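Local coordinates for YchF GTP-binding protein (PDB 1NI3) that hydrolyses ATP, and GTP with lower efficiency, and negatively regulates the G2/M transition of the fission yeast cell cycle, at residues N19-T23 against A304-I308; K62-P66 against I298-Y302; S320-R324 against G334-T338; G347-Y352 against G382-W387. One frame throughout, in Å; residues are numbered along the deposited sequence.

Contact 1 of 4, residues N19-T23 against A304-I308; sequences NNLKT and ALNLI
N19 O accepts a hydrogen bond from L21 N at 2.7 Å and lies 3.7 Å from the methyl L307 CD2 of the other segment. The bond closes an inverse gamma turn centred on N20, whose side chain points away from 304-308, while L21 turns in toward it. No hydrogen bond crosses between the two segments; a small leucine cluster joins them instead. L21 and L305 lie alongside each other, pointing opposite ways, with L21 CB resting on L305 CD2 at 3.9 Å. The torsion of L21 (chi1 -57°, CG anti to the carbonyl carbon) carries its end along 304-308, so that the methyl CD1 lies beside the backbone oxygen of L305 and comes within 4.2 Å of L307 CD2. The other methyl of L305, CD1, meets T23 CG2 at 3.6 Å. Threonine suits that place because its methyl can face the leucine while OG1 is hydrogen-bonded to T88 O of the adjacent strand 81-90. With an alanine here in place of L305, both branches would be missing, which would probably leave T23 CG2 and L21 CB facing a gap. L305 is also where the chain leaves helix 294-304 before strand 307-312 begins. The cluster is thus an apolar junction between the opening strand of the P-loop G domain and the entry to the TGS region.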
loop_
_atom_site.group_PDB
_atom_site.type_symbol
_atom_site.label_atom_id
_atom_site.label_comp_id
_atom_site.label_asym_id
_atom_site.label_seq_id
_atom_site.Cartn_x
_atom_site.Cartn_y
_atom_site.Cartn_z
ATOM N N ASN A 19 7.520 8.763 -4.066
ATOM C CA ASN A 19 6.938 8.754 -2.734
ATOM C C ASN A 19 5.426 8.689 -2.793
ATOM O O ASN A 19 4.816 7.972 -2.008
ATOM C CB ASN A 19 7.345 9.999 -1.946
ATOM C CG ASN A 19 8.848 10.206 -1.909
ATOM O OD1 ASN A 19 9.602 9.367 -1.405
ATOM N ND2 ASN A 19 9.293 11.330 -2.452
ATOM N N ASN A 20 4.813 9.426 -3.711
ATOM C CA ASN A 20 3.358 9.400 -3.813
ATOM C C ASN A 20 2.847 8.120 -4.469
ATOM O O ASN A 20 2.367 8.149 -5.601
ATOM C CB ASN A 20 2.873 10.605 -4.603
ATOM C CG ASN A 20 3.670 10.811 -5.852
ATOM O OD1 ASN A 20 4.739 11.414 -5.822
ATOM N ND2 ASN A 20 3.174 10.282 -6.967
ATOM N N LEU A 21 2.962 7.005 -3.751
ATOM C CA LEU A 21 2.498 5.699 -4.222
ATOM C C LEU A 21 1.071 5.549 -3.683
ATOM O O LEU A 21 0.762 6.070 -2.610
ATOM C CB LEU A 21 3.391 4.600 -3.642
ATOM C CG LEU A 21 4.872 4.747 -3.971
ATOM C CD1 LEU A 21 5.740 3.681 -3.292
ATOM C CD2 LEU A 21 4.985 4.659 -5.469
ATOM N N LYS A 22 0.196 4.864 -4.412
ATOM C CA LYS A 22 -1.184 4.698 -3.947
ATOM C C LYS A 22 -1.647 3.231 -3.956
ATOM O O LYS A 22 -1.015 2.378 -4.578
ATOM C CB LYS A 22 -2.111 5.558 -4.811
ATOM C CG LYS A 22 -1.927 5.358 -6.318
ATOM C CD LYS A 22 -2.496 6.498 -7.171
ATOM C CE LYS A 22 -1.664 7.782 -7.050
ATOM N NZ LYS A 22 -1.660 8.345 -5.664
ATOM N N THR A 23 -2.734 2.941 -3.243
ATOM C CA THR A 23 -3.279 1.588 -3.176
ATOM C C THR A 23 -4.723 1.658 -3.660
ATOM O O THR A 23 -5.402 2.669 -3.448
ATOM C CB THR A 23 -3.321 1.050 -1.734
ATOM O OG1 THR A 23 -4.321 1.753 -0.985
ATOM C CG2 THR A 23 -1.986 1.247 -1.048
ATOM N N ALA A 304 3.726 -1.803 3.028
ATOM C CA ALA A 304 3.859 -2.617 1.811
ATOM C C ALA A 304 4.426 -1.802 0.669
ATOM O O ALA A 304 5.142 -2.316 -0.180
ATOM C CB ALA A 304 2.496 -3.167 1.410
ATOM N N LEU A 305 4.085 -0.523 0.660
ATOM C CA LEU A 305 4.559 0.385 -0.364
ATOM C C LEU A 305 5.989 0.863 -0.094
ATOM O O LEU A 305 6.490 1.746 -0.794
ATOM C CB LEU A 305 3.617 1.595 -0.455
ATOM C CG LEU A 305 2.228 1.347 -1.042
ATOM C CD1 LEU A 305 1.361 2.565 -0.788
ATOM C CD2 LEU A 305 2.335 1.055 -2.542
ATOM N N ASN A 306 6.641 0.279 0.909
ATOM C CA ASN A 306 8.001 0.662 1.289
ATOM C C ASN A 306 8.114 2.137 1.668
ATOM O O ASN A 306 9.041 2.835 1.246
ATOM C CB ASN A 306 8.999 0.366 0.163
ATOM C CG ASN A 306 9.555 -1.042 0.226
ATOM O OD1 ASN A 306 9.914 -1.531 1.295
ATOM N ND2 ASN A 306 9.650 -1.696 -0.930
ATOM N N LEU A 307 7.158 2.624 2.445
ATOM C CA LEU A 307 7.193 4.021 2.850
ATOM C C LEU A 307 7.496 4.157 4.347
ATOM O O LEU A 307 7.174 3.271 5.152
ATOM C CB LEU A 307 5.861 4.704 2.484
ATOM C CG LEU A 307 5.573 4.750 0.974
ATOM C CD1 LEU A 307 4.165 5.267 0.715
ATOM C CD2 LEU A 307 6.593 5.637 0.289
ATOM N N ILE A 308 8.166 5.254 4.685
ATOM C CA ILE A 308 8.539 5.602 6.047
ATOM C C ILE A 308 8.322 7.111 6.114
ATOM O O ILE A 308 7.910 7.726 5.128
ATOM C CB ILE A 308 10.033 5.346 6.324
ATOM C CG1 ILE A 308 10.889 6.175 5.361
ATOM C CG2 ILE A 308 10.360 3.885 6.170
ATOM C CD1 ILE A 308 12.350 6.276 5.760
#

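Contact 2 of 4, residues K62-P66 against I298-Y302; sequences KVAVP and IVTGY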
loop_
_atom_site.group_PDB
_atom_site.type_symbol
_atom_site.label_atom_id
_atom_site.label_comp_id
_atom_site.label_asym_id
_atom_site.label_seq_id
_atom_site.Cartn_x
_atom_site.Cartn_y
_atom_site.Cartn_z
ATOM N N LYS A 62 -8.023 9.858 1.287
ATOM C CA LYS A 62 -6.720 10.171 1.888
ATOM C C LYS A 62 -6.831 9.720 3.347
ATOM O O LYS A 62 -7.289 10.488 4.194
ATOM C CB LYS A 62 -6.454 11.686 1.888
ATOM C CG LYS A 62 -6.382 12.382 0.533
ATOM C CD LYS A 62 -5.176 11.925 -0.260
ATOM C CE LYS A 62 -5.169 12.463 -1.686
ATOM N NZ LYS A 62 -4.170 11.718 -2.512
ATOM N N VAL A 63 -6.437 8.488 3.652
ATOM C CA VAL A 63 -6.553 8.003 5.029
ATOM C C VAL A 63 -5.314 8.371 5.848
ATOM O O VAL A 63 -4.179 8.172 5.407
ATOM C CB VAL A 63 -6.742 6.477 5.065
ATOM C CG1 VAL A 63 -7.197 6.022 6.449
ATOM C CG2 VAL A 63 -7.731 6.085 4.014
ATOM N N ALA A 64 -5.528 8.895 7.048
ATOM C CA ALA A 64 -4.415 9.282 7.898
ATOM C C ALA A 64 -3.688 8.060 8.412
ATOM O O ALA A 64 -4.310 7.142 8.940
ATOM C CB ALA A 64 -4.908 10.128 9.055
ATOM N N VAL A 65 -2.367 8.052 8.250
ATOM C CA VAL A 65 -1.555 6.930 8.712
ATOM C C VAL A 65 -1.357 7.046 10.214
ATOM O O VAL A 65 -0.845 8.057 10.711
ATOM C CB VAL A 65 -0.161 6.924 8.087
ATOM C CG1 VAL A 65 0.516 5.607 8.388
ATOM C CG2 VAL A 65 -0.249 7.185 6.599
ATOM N N PRO A 66 -1.776 6.019 10.963
ATOM C CA PRO A 66 -1.607 6.074 12.419
ATOM C C PRO A 66 -0.143 5.878 12.827
ATOM O O PRO A 66 0.577 5.035 12.273
ATOM C CB PRO A 66 -2.530 4.965 12.920
ATOM C CG PRO A 66 -2.557 3.993 11.787
ATOM C CD PRO A 66 -2.602 4.870 10.559
ATOM N N ILE A 298 -4.436 0.136 7.214
ATOM C CA ILE A 298 -3.650 1.237 6.679
ATOM C C ILE A 298 -2.145 1.104 6.880
ATOM O O ILE A 298 -1.363 1.310 5.947
ATOM C CB ILE A 298 -4.126 2.600 7.247
ATOM C CG1 ILE A 298 -5.360 3.071 6.473
ATOM C CG2 ILE A 298 -3.039 3.664 7.104
ATOM C CD1 ILE A 298 -6.564 2.237 6.729
ATOM N N VAL A 299 -1.724 0.749 8.082
ATOM C CA VAL A 299 -0.294 0.616 8.310
ATOM C C VAL A 299 0.262 -0.406 7.341
ATOM O O VAL A 299 1.251 -0.137 6.648
ATOM C CB VAL A 299 0.025 0.142 9.711
ATOM C CG1 VAL A 299 1.494 -0.157 9.815
ATOM C CG2 VAL A 299 -0.367 1.204 10.719
ATOM N N THR A 300 -0.363 -1.580 7.290
ATOM C CA THR A 300 0.110 -2.616 6.389
ATOM C C THR A 300 0.262 -2.084 4.964
ATOM O O THR A 300 1.212 -2.431 4.258
ATOM C CB THR A 300 -0.851 -3.801 6.367
ATOM O OG1 THR A 300 -1.164 -4.205 7.707
ATOM C CG2 THR A 300 -0.221 -4.972 5.630
ATOM N N GLY A 301 -0.675 -1.231 4.558
ATOM C CA GLY A 301 -0.623 -0.661 3.226
ATOM C C GLY A 301 0.560 0.280 3.109
ATOM O O GLY A 301 1.434 0.105 2.244
ATOM N N TYR A 302 0.583 1.282 3.981
ATOM C CA TYR A 302 1.666 2.245 4.008
ATOM C C TYR A 302 3.018 1.537 3.959
ATOM O O TYR A 302 3.903 1.934 3.216
ATOM C CB TYR A 302 1.574 3.078 5.278
ATOM C CG TYR A 302 2.468 4.296 5.274
ATOM C CD1 TYR A 302 2.043 5.489 4.708
ATOM C CD2 TYR A 302 3.710 4.267 5.884
ATOM C CE1 TYR A 302 2.822 6.629 4.763
ATOM C CE2 TYR A 302 4.511 5.393 5.939
ATOM C CZ TYR A 302 4.059 6.577 5.384
ATOM O OH TYR A 302 4.824 7.710 5.491
#
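Y302 lies across V65 at about a right angle, and each step along the tyrosine finds part of that valine. Its CB is 4.1 Å from V65 CG1, and CG is a little nearer to the same methyl, which sits over one face of the ring in a CH-pi contact, 4.1 Å from the ring centroid and 20° off the normal. Farther out, CD1 and CE1 run along the other methyl, V65 CG2, at 3.4 and 3.6 Å. Beyond the valine the hydroxyl is hydrogen-bonded to T322 OG1. V65 offers both branches to one ring because CG1 is anti to its backbone N (chi1 -169°), setting the two methyls side by side against it. One helical turn earlier, I298 spreads its own branches: CG1 touches V63 CG1 at 3.5 Å, and CG2 packs against P66 CD at 3.7 Å. P66 CG reaches on to V299 CG2. Shortened to alanine, this isoleucine would probably leave V63 CG1 and P66 CD without their mates, opening a gap between strand and helix. Valines in the strand and the proline that follows it offer compact, rigid surfaces to a helix whose axis runs at 94° to the strand. Since no hydrogen bond crosses, the contact relies on apolar fit and burial, with the one polar tip satisfied beyond it.

Contact 3 of 4, residues S320-R324 against G334-T338; sequences SWTIR and GVIHT
The indole of W321 takes I336 on one face. I336 CG1 stands 3.3 Å from the centroid of the six-membered ring and directly along its normal, a CH-pi contact displaced from the middle of the whole indole. From there CD1 extends over the face near CE2 and CZ2, 3.5 Å from W321 CE2, while the isoleucine as a whole crosses the tryptophan at about a right angle. The ring of Y310 also meets the indole, planes about 25° apart. The other branch of the isoleucine, I336 CG2, lies over a face of the H337 imidazole, so one aliphatic side chain serves two rings. V335 approaches the indole obliquely, its CG1 3.9 Å from W321 CE3. That valine has CG1 anti to its backbone N (chi1 179°), which directs one methyl to the tryptophan and the other, CG2, to I323 CG2 at 3.9 Å. A broad aromatic suits position 321, since its flat face is wide enough to take both CG1 and CD1 of I336; V335 suits the helix by offering a methyl to each of two strand residues. The polar indole nitrogen NE1 is hydrogen-bonded to T312 OG1, which helps fix the rotation of the ring; R319 adds a cation-pi contact. The final turn of helix 329-336 thus lies against strand 317-324, which itself runs between strands 307-312 and 81-90 of the large mixed sheet.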
loop_
_atom_site.group_PDB
_atom_site.type_symbol
_atom_site.label_atom_id
_atom_site.label_comp_id
_atom_site.label_asym_id
_atom_site.label_seq_id
_atom_site.Cartn_x
_atom_site.Cartn_y
_atom_site.Cartn_z
ATOM N N SER A 320 4.081 15.133 9.522
ATOM C CA SER A 320 4.758 13.892 9.141
ATOM C C SER A 320 4.904 13.860 7.623
ATOM O O SER A 320 3.917 13.936 6.905
ATOM C CB SER A 320 3.930 12.689 9.588
ATOM O OG SER A 320 4.547 11.489 9.206
ATOM N N TRP A 321 6.129 13.734 7.135
ATOM C CA TRP A 321 6.359 13.703 5.696
ATOM C C TRP A 321 6.691 12.304 5.189
ATOM O O TRP A 321 7.598 11.651 5.696
ATOM C CB TRP A 321 7.483 14.674 5.326
ATOM C CG TRP A 321 7.273 16.055 5.874
ATOM C CD1 TRP A 321 7.510 16.482 7.154
ATOM C CD2 TRP A 321 6.685 17.164 5.183
ATOM N NE1 TRP A 321 7.095 17.786 7.301
ATOM C CE2 TRP A 321 6.590 18.226 6.113
ATOM C CE3 TRP A 321 6.223 17.358 3.877
ATOM C CZ2 TRP A 321 6.056 19.468 5.767
ATOM C CZ3 TRP A 321 5.687 18.600 3.537
ATOM C CH2 TRP A 321 5.610 19.639 4.485
ATOM N N THR A 322 5.959 11.838 4.186
ATOM C CA THR A 322 6.226 10.505 3.667
ATOM C C THR A 322 7.430 10.446 2.734
ATOM O O THR A 322 7.569 11.268 1.836
ATOM C CB THR A 322 5.020 9.950 2.908
ATOM O OG1 THR A 322 3.940 9.731 3.821
ATOM C CG2 THR A 322 5.376 8.638 2.223
ATOM N N ILE A 323 8.302 9.467 2.946
ATOM C CA ILE A 323 9.467 9.303 2.080
ATOM C C ILE A 323 9.742 7.813 1.846
ATOM O O ILE A 323 9.193 6.961 2.541
ATOM C CB ILE A 323 10.733 9.993 2.673
ATOM C CG1 ILE A 323 11.042 9.416 4.050
ATOM C CG2 ILE A 323 10.530 11.496 2.739
ATOM C CD1 ILE A 323 12.521 9.412 4.367
ATOM N N ARG A 324 10.586 7.493 0.871
ATOM C CA ARG A 324 10.885 6.093 0.597
ATOM C C ARG A 324 11.940 5.527 1.526
ATOM O O ARG A 324 12.923 6.198 1.854
ATOM C CB ARG A 324 11.310 5.900 -0.861
ATOM C CG ARG A 324 10.143 5.841 -1.819
ATOM C CD ARG A 324 9.354 4.562 -1.630
ATOM N NE ARG A 324 9.895 3.451 -2.414
ATOM C CZ ARG A 324 9.704 3.311 -3.726
ATOM N NH1 ARG A 324 8.984 4.210 -4.403
ATOM N NH2 ARG A 324 10.230 2.274 -4.368
ATOM N N GLY A 334 13.675 17.891 -0.110
ATOM C CA GLY A 334 13.039 18.334 -1.331
ATOM C C GLY A 334 11.539 18.195 -1.214
ATOM O O GLY A 334 10.782 18.999 -1.755
ATOM N N VAL A 335 11.114 17.164 -0.490
ATOM C CA VAL A 335 9.695 16.881 -0.283
ATOM C C VAL A 335 8.887 18.126 0.130
ATOM O O VAL A 335 7.821 18.398 -0.430
ATOM C CB VAL A 335 9.521 15.771 0.776
ATOM C CG1 VAL A 335 8.050 15.492 1.017
ATOM C CG2 VAL A 335 10.226 14.504 0.307
ATOM N N ILE A 336 9.405 18.889 1.090
ATOM C CA ILE A 336 8.732 20.092 1.562
ATOM C C ILE A 336 8.819 21.231 0.554
ATOM O O ILE A 336 7.800 21.735 0.078
ATOM C CB ILE A 336 9.330 20.553 2.899
ATOM C CG1 ILE A 336 9.154 19.449 3.938
ATOM C CG2 ILE A 336 8.665 21.844 3.358
ATOM C CD1 ILE A 336 9.587 19.831 5.318
ATOM N N HIS A 337 10.041 21.642 0.245
ATOM C CA HIS A 337 10.276 22.708 -0.720
ATOM C C HIS A 337 11.440 22.284 -1.608
ATOM O O HIS A 337 12.501 21.893 -1.111
ATOM C CB HIS A 337 10.615 24.032 -0.018
ATOM C CG HIS A 337 9.462 24.639 0.732
ATOM N ND1 HIS A 337 8.209 24.798 0.178
ATOM C CD2 HIS A 337 9.385 25.158 1.984
ATOM C CE1 HIS A 337 7.411 25.388 1.052
ATOM N NE2 HIS A 337 8.100 25.617 2.155
ATOM N N THR A 338 11.229 22.352 -2.919
ATOM C CA THR A 338 12.238 21.969 -3.903
ATOM C C THR A 338 13.605 22.570 -3.588
ATOM O O THR A 338 14.627 21.884 -3.676
ATOM C CB THR A 338 11.821 22.418 -5.309
ATOM O OG1 THR A 338 10.433 22.126 -5.513
ATOM C CG2 THR A 338 12.648 21.692 -6.361
#

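Contact 4 of 4, residues G347-Y352 against G382-W387; sequences GEIMHY and GDIAHW
E348 and H386 lie side by side and point the same way, their carboxylate and imidazole planes 41° apart. H386 ND1 makes a weak hydrogen bond to E348 OE1 at 3.1 Å, and the same oxygen takes another from Y370 OH. Beneath them the backbones form an antiparallel hydrogen-bonded pair, with H386 N to E348 O at 2.9 Å. On that face M350, present as selenomethionine, crosses I384 obliquely; its chain extends and then bends at the selenium (chi3 30°), bringing CE to I384 CG2 at 3.6 Å. The opposite face carries I349, whose CD1 meets A385 CB at 3.9 Å. The small methyl of A385 in turn lies close against a face of the W387 indole. G347 faces the edge of that indole, and a CB there would collide with CZ3. At the other end H351 and D383 run alongside each other, ring and carboxylate only 12° apart, with H351 ND1 2.8 Å from D383 OD1. A water accepts from Y352 N at 2.9 Å and donates to D383 OD1, while Y377 OH holds OD2. Strand 346-350 is the middle of a three-stranded antiparallel sheet, between 372-374 and 384-386; helix 361-366 packs on M350, helix 68-77 on Y352 and I384, and helix 329-336 on W387.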
loop_
_atom_site.group_PDB
_atom_site.type_symbol
_atom_site.label_atom_id
_atom_site.label_comp_id
_atom_site.label_asym_id
_atom_site.label_seq_id
_atom_site.Cartn_x
_atom_site.Cartn_y
_atom_site.Cartn_z
ATOM N N GLY A 347 21.774 19.341 6.983
ATOM C CA GLY A 347 20.458 19.411 7.579
ATOM C C GLY A 347 20.601 19.018 9.033
ATOM O O GLY A 347 21.573 18.359 9.411
ATOM N N GLU A 348 19.632 19.421 9.848
ATOM C CA GLU A 348 19.637 19.115 11.273
ATOM C C GLU A 348 18.629 18.032 11.623
ATOM O O GLU A 348 17.420 18.251 11.565
ATOM C CB GLU A 348 19.372 20.397 12.076
ATOM C CG GLU A 348 20.630 21.213 12.345
ATOM C CD GLU A 348 20.406 22.703 12.226
ATOM O OE1 GLU A 348 19.526 23.243 12.929
ATOM O OE2 GLU A 348 21.123 23.342 11.426
ATOM N N ILE A 349 19.154 16.864 11.987
ATOM C CA ILE A 349 18.346 15.700 12.346
ATOM C C ILE A 349 18.330 15.462 13.847
ATOM O O ILE A 349 19.284 15.786 14.554
ATOM C CB ILE A 349 18.873 14.413 11.647
ATOM C CG1 ILE A 349 18.134 14.198 10.328
ATOM C CG2 ILE A 349 18.704 13.197 12.548
ATOM C CD1 ILE A 349 18.348 15.303 9.310
HETATM N N MSE A 350 17.247 14.871 14.327
HETATM C CA MSE A 350 17.107 14.602 15.743
HETATM C C MSE A 350 16.272 13.319 15.859
HETATM O O MSE A 350 15.046 13.361 15.904
HETATM C CB MSE A 350 16.438 15.828 16.382
HETATM C CG MSE A 350 16.278 15.811 17.887
HETATM SE SE MSE A 350 15.735 17.549 18.632
HETATM C CE MSE A 350 14.709 18.289 17.159
ATOM N N HIS A 351 16.962 12.178 15.871
ATOM C CA HIS A 351 16.321 10.864 15.953
ATOM C C HIS A 351 15.221 10.844 16.989
ATOM O O HIS A 351 15.417 11.270 18.123
ATOM C CB HIS A 351 17.345 9.768 16.276
ATOM C CG HIS A 351 18.368 9.568 15.205
ATOM N ND1 HIS A 351 18.361 10.273 14.024
ATOM C CD2 HIS A 351 19.438 8.729 15.133
ATOM C CE1 HIS A 351 19.374 9.885 13.269
ATOM N NE2 HIS A 351 20.041 8.948 13.925
ATOM N N TYR A 352 14.063 10.329 16.593
ATOM C CA TYR A 352 12.914 10.270 17.481
ATOM C C TYR A 352 13.283 9.764 18.874
ATOM O O TYR A 352 12.873 10.351 19.883
ATOM C CB TYR A 352 11.836 9.372 16.885
ATOM C CG TYR A 352 10.654 9.212 17.796
ATOM C CD1 TYR A 352 9.762 10.267 18.019
ATOM C CD2 TYR A 352 10.446 8.016 18.477
ATOM C CE1 TYR A 352 8.688 10.127 18.908
ATOM C CE2 TYR A 352 9.385 7.871 19.362
ATOM C CZ TYR A 352 8.507 8.931 19.573
ATOM O OH TYR A 352 7.470 8.781 20.468
ATOM N N GLY A 382 11.068 8.218 11.604
ATOM C CA GLY A 382 10.811 8.935 12.835
ATOM C C GLY A 382 11.659 10.174 13.003
ATOM O O GLY A 382 11.349 11.046 13.810
ATOM N N ASP A 383 12.735 10.261 12.236
ATOM C CA ASP A 383 13.629 11.407 12.334
ATOM C C ASP A 383 12.889 12.755 12.369
ATOM O O ASP A 383 11.925 12.981 11.628
ATOM C CB ASP A 383 14.630 11.395 11.171
ATOM C CG ASP A 383 15.890 10.599 11.492
ATOM O OD1 ASP A 383 15.958 9.997 12.593
ATOM O OD2 ASP A 383 16.819 10.585 10.649
ATOM N N ILE A 384 13.334 13.644 13.254
ATOM C CA ILE A 384 12.764 14.982 13.362
ATOM C C ILE A 384 13.826 15.846 12.716
ATOM O O ILE A 384 14.917 16.002 13.261
ATOM C CB ILE A 384 12.586 15.446 14.827
ATOM C CG1 ILE A 384 11.460 14.669 15.511
ATOM C CG2 ILE A 384 12.243 16.932 14.849
ATOM C CD1 ILE A 384 11.756 13.207 15.699
ATOM N N ALA A 385 13.517 16.391 11.547
ATOM C CA ALA A 385 14.486 17.197 10.834
ATOM C C ALA A 385 14.127 18.660 10.711
ATOM O O ALA A 385 12.986 19.061 10.934
ATOM C CB ALA A 385 14.727 16.608 9.451
ATOM N N HIS A 386 15.131 19.457 10.357
ATOM C CA HIS A 386 14.968 20.893 10.180
ATOM C C HIS A 386 15.951 21.429 9.132
ATOM O O HIS A 386 17.166 21.350 9.305
ATOM C CB HIS A 386 15.173 21.620 11.516
ATOM C CG HIS A 386 15.583 23.051 11.361
ATOM N ND1 HIS A 386 16.899 23.435 11.267
ATOM C CD2 HIS A 386 14.841 24.172 11.206
ATOM C CE1 HIS A 386 16.956 24.743 11.058
ATOM N NE2 HIS A 386 15.726 25.211 11.017
ATOM N N TRP A 387 15.404 21.976 8.050
ATOM C CA TRP A 387 16.204 22.526 6.962
ATOM C C TRP A 387 16.223 24.046 7.072
ATOM O O TRP A 387 15.303 24.637 7.648
ATOM C CB TRP A 387 15.613 22.141 5.597
ATOM C CG TRP A 387 14.867 20.831 5.566
ATOM C CD1 TRP A 387 13.523 20.658 5.398
ATOM C CD2 TRP A 387 15.423 19.518 5.745
ATOM N NE1 TRP A 387 13.207 19.319 5.465
ATOM C CE2 TRP A 387 14.351 18.600 5.672
ATOM C CE3 TRP A 387 16.718 19.032 5.958
ATOM C CZ2 TRP A 387 14.538 17.218 5.807
ATOM C CZ3 TRP A 387 16.904 17.654 6.093
ATOM C CH2 TRP A 387 15.815 16.765 6.015
HETATM O O HOH W 1 14.429 8.698 14.178
#

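Overall arrangement
Contacts 1, 2 and 3 reach the same mixed sheet, whereas contact 4 belongs to a separate three-stranded one. Contact 2 is nested within the loop closed by contact 1, their centres about 10 Å apart, with helix 294-304 leading into strand 307-312. Y302 OH of contact 2 probably bonds to I308 O of contact 1 as well as to T322 OG1 of contact 3. Contacts 1 and 3, centres about 13 Å apart, are joined across neighbouring strands by a probable hydrogen bond from I323 N to I308 O, 2.8 Å. Contact 4 adjoins contact 3 where I336 CD1 packs on W387 NE1 at 3.7 Å. All lie away from the predicted nucleotide site, although strand 22-27 leads toward its P-loop.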